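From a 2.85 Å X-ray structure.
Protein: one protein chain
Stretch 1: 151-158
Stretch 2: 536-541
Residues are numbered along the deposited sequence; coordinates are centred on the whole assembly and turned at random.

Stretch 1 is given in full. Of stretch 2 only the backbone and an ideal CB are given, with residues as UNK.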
# COMPACT_ATOMS: atom_id res chain seq x y z
N SER A 151 17.51 -14.57 17.92
CA SER A 151 17.50 -15.84 17.19
C SER A 151 18.77 -15.97 16.37
O SER A 151 19.29 -17.07 16.19
CB SER A 151 16.30 -15.91 16.26
OG SER A 151 16.30 -14.81 15.36
N SER A 152 19.26 -14.84 15.87
CA SER A 152 20.53 -14.80 15.18
C SER A 152 21.62 -15.33 16.11
O SER A 152 22.37 -16.24 15.75
CB SER A 152 20.86 -13.37 14.75
OG SER A 152 20.02 -12.96 13.68
N LYS A 153 21.68 -14.78 17.32
CA LYS A 153 22.63 -15.19 18.34
C LYS A 153 22.60 -16.71 18.54
O LYS A 153 23.64 -17.37 18.44
CB LYS A 153 22.33 -14.47 19.65
CG LYS A 153 23.48 -14.47 20.63
CD LYS A 153 23.15 -13.71 21.90
CE LYS A 153 24.29 -13.86 22.88
NZ LYS A 153 24.21 -12.87 23.98
N VAL A 154 21.42 -17.27 18.80
CA VAL A 154 21.30 -18.69 19.15
C VAL A 154 21.83 -19.60 18.05
O VAL A 154 22.49 -20.60 18.33
CB VAL A 154 19.85 -19.06 19.56
CG1 VAL A 154 19.67 -20.57 19.67
CG2 VAL A 154 19.49 -18.40 20.89
N ILE A 155 21.58 -19.22 16.79
CA ILE A 155 21.97 -20.05 15.65
C ILE A 155 23.45 -19.87 15.27
O ILE A 155 24.10 -20.84 14.87
CB ILE A 155 21.01 -19.87 14.44
CG1 ILE A 155 19.60 -20.38 14.79
CG2 ILE A 155 21.52 -20.57 13.18
CD1 ILE A 155 19.53 -21.82 15.35
N ILE A 156 23.97 -18.65 15.40
CA ILE A 156 25.40 -18.41 15.15
C ILE A 156 26.28 -19.20 16.13
O ILE A 156 27.28 -19.80 15.73
CB ILE A 156 25.76 -16.91 15.17
CG1 ILE A 156 25.22 -16.20 13.92
CG2 ILE A 156 27.28 -16.71 15.25
CD1 ILE A 156 25.53 -14.70 13.83
N GLU A 157 25.90 -19.22 17.40
CA GLU A 157 26.71 -19.87 18.42
C GLU A 157 26.61 -21.40 18.38
O GLU A 157 27.52 -22.09 18.85
CB GLU A 157 26.38 -19.34 19.81
CG GLU A 157 26.88 -17.92 20.03
CD GLU A 157 26.27 -17.28 21.26
OE1 GLU A 157 25.45 -17.95 21.93
OE2 GLU A 157 26.62 -16.11 21.56
N GLN A 158 25.52 -21.91 17.83
CA GLN A 158 25.38 -23.35 17.60
C GLN A 158 26.33 -23.82 16.49
O GLN A 158 26.48 -25.02 16.25
CB GLN A 158 23.93 -23.72 17.26
CG GLN A 158 23.00 -23.84 18.48
CD GLN A 158 21.74 -24.65 18.18
OE1 GLN A 158 20.84 -24.20 17.46
NE2 GLN A 158 21.66 -25.86 18.76
N UNK A 536 27.73 -8.84 8.52
CA UNK A 536 27.64 -7.65 9.37
C UNK A 536 27.37 -8.02 10.83
O UNK A 536 27.70 -7.26 11.74
CB UNK A 536 26.54 -6.72 8.86
N UNK A 537 26.78 -9.20 11.05
CA UNK A 537 26.40 -9.61 12.41
C UNK A 537 27.18 -10.78 13.00
O UNK A 537 27.10 -11.03 14.21
CB UNK A 537 24.91 -9.97 12.42
N UNK A 538 27.92 -11.51 12.16
CA UNK A 538 28.87 -12.50 12.67
C UNK A 538 30.06 -11.79 13.30
O UNK A 538 30.71 -12.32 14.21
CB UNK A 538 29.33 -13.44 11.55
N UNK A 539 30.33 -10.57 12.82
CA UNK A 539 31.32 -9.66 13.41
C UNK A 539 30.82 -9.15 14.76
O UNK A 539 31.61 -8.92 15.67
CB UNK A 539 31.61 -8.49 12.47
N UNK A 540 29.50 -8.99 14.87
CA UNK A 540 28.86 -8.52 16.10
C UNK A 540 29.01 -9.56 17.23
O UNK A 540 29.57 -9.24 18.28
CB UNK A 540 27.38 -8.22 15.84
N UNK A 541 28.52 -10.78 17.01
CA UNK A 541 28.78 -11.92 17.91
C UNK A 541 28.81 -13.26 17.16
O UNK A 541 29.87 -13.88 17.03
CB UNK A 541 27.71 -11.97 19.01

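Stretch 1 runs as a helix, and Ser152, Lys153, Ile156 and Glu157 make up the side of it that meets stretch 2. Position 536 has no atom of stretch 1 within 5.5 Å of its ideal CB, so its neighbour across the gap sets no demand and almost any side chain would do. The deposited residue is Phe536, whose ring stays out of reach of stretch 1.

At position 537 the CA-to-CB bond points toward stretch 1, and the ideal CB lies 5.0 Å from CD1 of Ile156. Off to one side of that methyl, 5.9 Å from the ideal CB of 537, lies the hydroxyl oxygen OG of Ser152, which can both donate and accept a hydrogen bond. The place therefore suits a side chain that is aliphatic near the backbone and polar at its end: glutamine, glutamate, or a long basic residue, while methionine would satisfy the apolar part alone. It is Gln537. Its CG packs 4.2 Å from Ile156 CD1, and its amide NE2 comes within 2.8 Å of Ser152 OG; whether the two are hydrogen-bonded is left open by the geometry. The backbone takes part as well, Gln537 O lying 4.0 Å from Ile156 CD1 while accepting a hydrogen bond from the amide of position 541.

Position 538 directs its CA-to-CB bond sideways, with the ideal CB 4.6 Å from CD1 of Ile156. The CB lies near the methyl but stretch 1 asks nothing more of the side chain, so alanine, a long polar residue or a charged one would all fit. The residue is Lys538: its CA sits 4.2 Å from Ile156 CD1, and the chain then leads its ammonium group away from stretch 1.

Positions 539 and 540 have ideal CB atoms with nothing of stretch 1 within 5.5 Å, and stretch 1 gives no means of choosing among side chains. They are Leu539 and Ile540, neither of which touches it.

At position 541 the CA-to-CB bond again points toward stretch 1. The ideal CB is 5.0 Å from Glu157 OE2 and 5.2 Å from Lys153 CG, so the site offers a carboxylate beside a long aliphatic chain that ends in a positive charge. A basic residue could answer the first, an acidic one the second, and a neutral polar chain could serve both. The deposited residue is Lys541. Its CD passes 4.5 Å from Glu157 OE2, but its extended chain carries NZ to 3.6 Å from Lys153 NZ, a close approach of like charges. Its backbone contributes too, since Lys541 O lies 4.2 Å from Ile156 CG2.

Stretch 2, residues 536-541: FQKLIK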
# COMPACT_ATOMS: atom_id res chain seq x y z
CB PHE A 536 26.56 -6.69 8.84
CG PHE A 536 26.71 -5.26 9.34
CD1 PHE A 536 27.61 -4.38 8.72
CD2 PHE A 536 25.94 -4.80 10.41
CE1 PHE A 536 27.75 -3.05 9.17
CE2 PHE A 536 26.07 -3.47 10.87
CZ PHE A 536 26.97 -2.60 10.25
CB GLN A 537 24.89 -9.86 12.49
CG GLN A 537 24.42 -11.16 11.87
CD GLN A 537 22.95 -11.12 11.54
OE1 GLN A 537 22.51 -10.33 10.70
NE2 GLN A 537 22.17 -11.97 12.19
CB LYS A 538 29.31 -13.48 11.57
CG LYS A 538 30.21 -12.89 10.50
CD LYS A 538 30.48 -13.88 9.37
CE LYS A 538 31.56 -13.35 8.44
NZ LYS A 538 31.67 -14.14 7.17
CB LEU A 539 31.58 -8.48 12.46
CG LEU A 539 32.84 -7.61 12.65
CD1 LEU A 539 34.06 -8.22 11.94
CD2 LEU A 539 32.61 -6.18 12.15
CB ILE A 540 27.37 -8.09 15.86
CG1 ILE A 540 27.34 -6.78 15.06
CG2 ILE A 540 26.61 -7.94 17.19
CD1 ILE A 540 25.97 -6.41 14.49
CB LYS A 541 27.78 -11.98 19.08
CG LYS A 541 28.27 -11.24 20.32
CD LYS A 541 27.63 -11.74 21.62
CE LYS A 541 28.13 -10.92 22.81
NZ LYS A 541 27.47 -11.35 24.08
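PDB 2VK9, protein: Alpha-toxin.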